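Local coordinates for guanine nucleotide exchange factor p115rhogef (Homo sapiens, PDB 1IAP), which is a Rho guanine nucleotide exchange factor whose N-terminal RGS-like domain probably binds G12/13 alpha subunits and stimulates their GTP hydrolysis, at residues Arg14-Met19 with Glu149-Ala153. Residues are numbered along the deposited sequence; the frame is centred on the assembly and turned at random.
Sequences RPAHLM and ERHVA
Two helices of the RGS-like domain, distant in sequence, pack here in a buried contact. Arg-14 is the N-cap residue, extended at phi/psi -109/95, and Pro-15 to Met-19 begin helix 15-28. Glu-149 to Ala-153 lie within helix 142-162. The axes of the short segments 15-19 and 149-153 run in the same general direction, 28° apart, 8.0 Å at closest approach. Ala-16 and Ala-153 set the register, CA to CA 4.2 Å. Along the second segment, Glu-149 (chi1 m, chi2 t) reaches the guanidinium of the bent Arg-14 (chi1 m, chi2 -96°, chi3 p). Its OE2 accepts from Arg-14 NE at 2.8 Å and its OE1 from Arg-14 NH2 at 2.9 Å, a bidentate salt bridge. Glu-149 CB also meets Pro-15 CG at 3.7 Å. The CA-to-CB bond of Arg-150 points away, and its NE hydrogen-bonds to Leu-188 O. Val-152 CG1 touches Ala-16 CB at 3.7 Å. Ala-153 CB packs against Pro-15 CB at 3.6 Å, and Met-19 CG lies 4.1 Å from Ala-153 CB. Met-19 also touches helix 171-187. The small alanines permit the close approach, while buried Glu-149 has both carboxylate oxygens met by Arg-14 beside this apolar packing.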
ATOM      1  N   ARG A  14       1.714   6.550   8.516  1.00 25.59           N
ATOM      2  CA  ARG A  14       0.872   7.747   8.601  1.00 18.89           C
ATOM      3  C   ARG A  14      -0.318   7.573   7.658  1.00 14.09           C
ATOM      4  O   ARG A  14      -0.245   7.906   6.475  1.00 20.55           O
ATOM      5  CB  ARG A  14       1.700   8.971   8.214  1.00 16.01           C
ATOM      6  CG  ARG A  14       3.117   8.967   8.820  1.00 31.93           C
ATOM      7  CD  ARG A  14       3.241   9.771  10.114  1.00 19.57           C
ATOM      8  NE  ARG A  14       2.362   9.318  11.191  1.00 30.85           N
ATOM      9  CZ  ARG A  14       2.649   8.335  12.041  1.00 32.56           C
ATOM     10  NH1 ARG A  14       3.798   7.678  11.946  1.00 24.55           N
ATOM     11  NH2 ARG A  14       1.797   8.029  13.009  1.00 33.47           N
ATOM     12  N   PRO A  15      -1.454   7.101   8.198  1.00 20.05           N
ATOM     13  CA  PRO A  15      -2.689   6.850   7.447  1.00 12.39           C
ATOM     14  C   PRO A  15      -3.233   7.957   6.551  1.00 11.39           C
ATOM     15  O   PRO A  15      -3.610   7.686   5.413  1.00 12.75           O
ATOM     16  CB  PRO A  15      -3.677   6.420   8.539  1.00 19.62           C
ATOM     17  CG  PRO A  15      -3.178   7.135   9.753  1.00 21.40           C
ATOM     18  CD  PRO A  15      -1.690   6.991   9.652  1.00 14.87           C
ATOM     19  N   ALA A  16      -3.269   9.192   7.045  1.00 15.63           N
ATOM     20  CA  ALA A  16      -3.778  10.311   6.252  1.00 19.12           C
ATOM     21  C   ALA A  16      -2.821  10.652   5.112  1.00 14.62           C
ATOM     22  O   ALA A  16      -3.236  10.830   3.967  1.00 15.73           O
ATOM     23  CB  ALA A  16      -4.000  11.528   7.134  1.00 17.64           C
ATOM     24  N   HIS A  17      -1.536  10.737   5.439  1.00 14.89           N
ATOM     25  CA  HIS A  17      -0.515  11.046   4.448  1.00 14.06           C
ATOM     26  C   HIS A  17      -0.452   9.941   3.406  1.00 16.96           C
ATOM     27  O   HIS A  17      -0.384  10.219   2.210  1.00 13.72           O
ATOM     28  CB  HIS A  17       0.832  11.278   5.138  1.00 15.53           C
ATOM     29  CG  HIS A  17       0.794  12.412   6.114  1.00 14.92           C
ATOM     30  ND1 HIS A  17       1.408  13.623   5.875  1.00 13.29           N
ATOM     31  CD2 HIS A  17       0.114  12.558   7.277  1.00  7.39           C
ATOM     32  CE1 HIS A  17       1.098  14.468   6.843  1.00 13.15           C
ATOM     33  NE2 HIS A  17       0.312  13.846   7.705  1.00 15.61           N
ATOM     34  N   LEU A  18      -0.602   8.696   3.857  1.00 14.63           N
ATOM     35  CA  LEU A  18      -0.594   7.548   2.961  1.00 13.17           C
ATOM     36  C   LEU A  18      -1.798   7.577   2.010  1.00 12.98           C
ATOM     37  O   LEU A  18      -1.652   7.292   0.823  1.00 16.31           O
ATOM     38  CB  LEU A  18      -0.551   6.240   3.763  1.00 17.32           C
ATOM     39  CG  LEU A  18      -0.374   4.962   2.945  1.00 23.09           C
ATOM     40  CD1 LEU A  18       0.897   5.055   2.095  1.00 19.47           C
ATOM     41  CD2 LEU A  18      -0.302   3.765   3.881  1.00 13.76           C
ATOM     42  N   MET A  19      -2.980   7.923   2.523  1.00 17.13           N
ATOM     43  CA  MET A  19      -4.175   8.017   1.682  1.00 12.23           C
ATOM     44  C   MET A  19      -3.996   9.039   0.551  1.00 16.34           C
ATOM     45  O   MET A  19      -4.451   8.811  -0.565  1.00 17.88           O
ATOM     46  CB  MET A  19      -5.421   8.378   2.503  1.00 15.36           C
ATOM     47  CG  MET A  19      -6.090   7.197   3.210  1.00 15.76           C
ATOM     48  SD  MET A  19      -6.485   5.829   2.078  1.00 18.31           S
ATOM     49  CE  MET A  19      -7.412   6.675   0.799  1.00 17.25           C
ATOM     50  N   GLU A 149      -5.228  11.335  13.000  1.00 16.73           N
ATOM     51  CA  GLU A 149      -4.754  10.866  11.700  1.00 14.84           C
ATOM     52  C   GLU A 149      -5.725   9.838  11.131  1.00 17.51           C
ATOM     53  O   GLU A 149      -6.114   9.929   9.970  1.00 17.40           O
ATOM     54  CB  GLU A 149      -3.382  10.208  11.815  1.00 17.69           C
ATOM     55  CG  GLU A 149      -2.234  11.101  12.207  1.00 23.84           C
ATOM     56  CD  GLU A 149      -0.913  10.362  12.119  1.00 24.89           C
ATOM     57  OE1 GLU A 149      -0.644   9.521  12.993  1.00 23.54           O
ATOM     58  OE2 GLU A 149      -0.153  10.600  11.160  1.00 26.84           O
ATOM     59  N   ARG A 150      -6.121   8.873  11.961  1.00 20.59           N
ATOM     60  CA  ARG A 150      -7.053   7.829  11.534  1.00 26.02           C
ATOM     61  C   ARG A 150      -8.409   8.408  11.135  1.00 19.52           C
ATOM     62  O   ARG A 150      -9.058   7.898  10.230  1.00 19.23           O
ATOM     63  CB  ARG A 150      -7.258   6.780  12.636  1.00 20.35           C
ATOM     64  CG  ARG A 150      -5.999   6.073  13.070  1.00 23.57           C
ATOM     65  CD  ARG A 150      -6.323   4.940  14.032  1.00 26.71           C
ATOM     66  NE  ARG A 150      -5.121   4.429  14.681  1.00 41.04           N
ATOM     67  CZ  ARG A 150      -4.759   4.732  15.925  1.00 38.39           C
ATOM     68  NH1 ARG A 150      -5.514   5.541  16.658  1.00 29.66           N
ATOM     69  NH2 ARG A 150      -3.633   4.241  16.429  1.00 44.51           N
ATOM     70  N   HIS A 151      -8.838   9.465  11.817  1.00 20.54           N
ATOM     71  CA  HIS A 151     -10.120  10.099  11.511  1.00 23.44           C
ATOM     72  C   HIS A 151     -10.092  10.690  10.108  1.00 26.38           C
ATOM     73  O   HIS A 151     -11.011  10.477   9.312  1.00 20.59           O
ATOM     74  CB  HIS A 151     -10.436  11.201  12.532  1.00 30.60           C
ATOM     75  CG  HIS A 151     -11.784  11.828  12.352  1.00 37.27           C
ATOM     76  ND1 HIS A 151     -11.960  13.064  11.770  1.00 47.62           N
ATOM     77  CD2 HIS A 151     -13.023  11.390  12.682  1.00 47.48           C
ATOM     78  CE1 HIS A 151     -13.246  13.361  11.748  1.00 45.52           C
ATOM     79  NE2 HIS A 151     -13.914  12.362  12.295  1.00 46.01           N
ATOM     80  N   VAL A 152      -9.030  11.436   9.817  1.00 16.61           N
ATOM     81  CA  VAL A 152      -8.851  12.072   8.516  1.00 16.75           C
ATOM     82  C   VAL A 152      -8.741  11.022   7.415  1.00 16.04           C
ATOM     83  O   VAL A 152      -9.379  11.135   6.367  1.00 22.74           O
ATOM     84  CB  VAL A 152      -7.582  12.967   8.523  1.00 17.04           C
ATOM     85  CG1 VAL A 152      -7.211  13.423   7.101  1.00 14.49           C
ATOM     86  CG2 VAL A 152      -7.813  14.171   9.423  1.00 14.97           C
ATOM     87  N   ALA A 153      -7.922  10.003   7.655  1.00 13.58           N
ATOM     88  CA  ALA A 153      -7.731   8.931   6.686  1.00 13.21           C
ATOM     89  C   ALA A 153      -9.050   8.253   6.339  1.00 17.30           C
ATOM     90  O   ALA A 153      -9.290   7.910   5.189  1.00 14.86           O
ATOM     91  CB  ALA A 153      -6.734   7.907   7.218  1.00 14.42           C
TER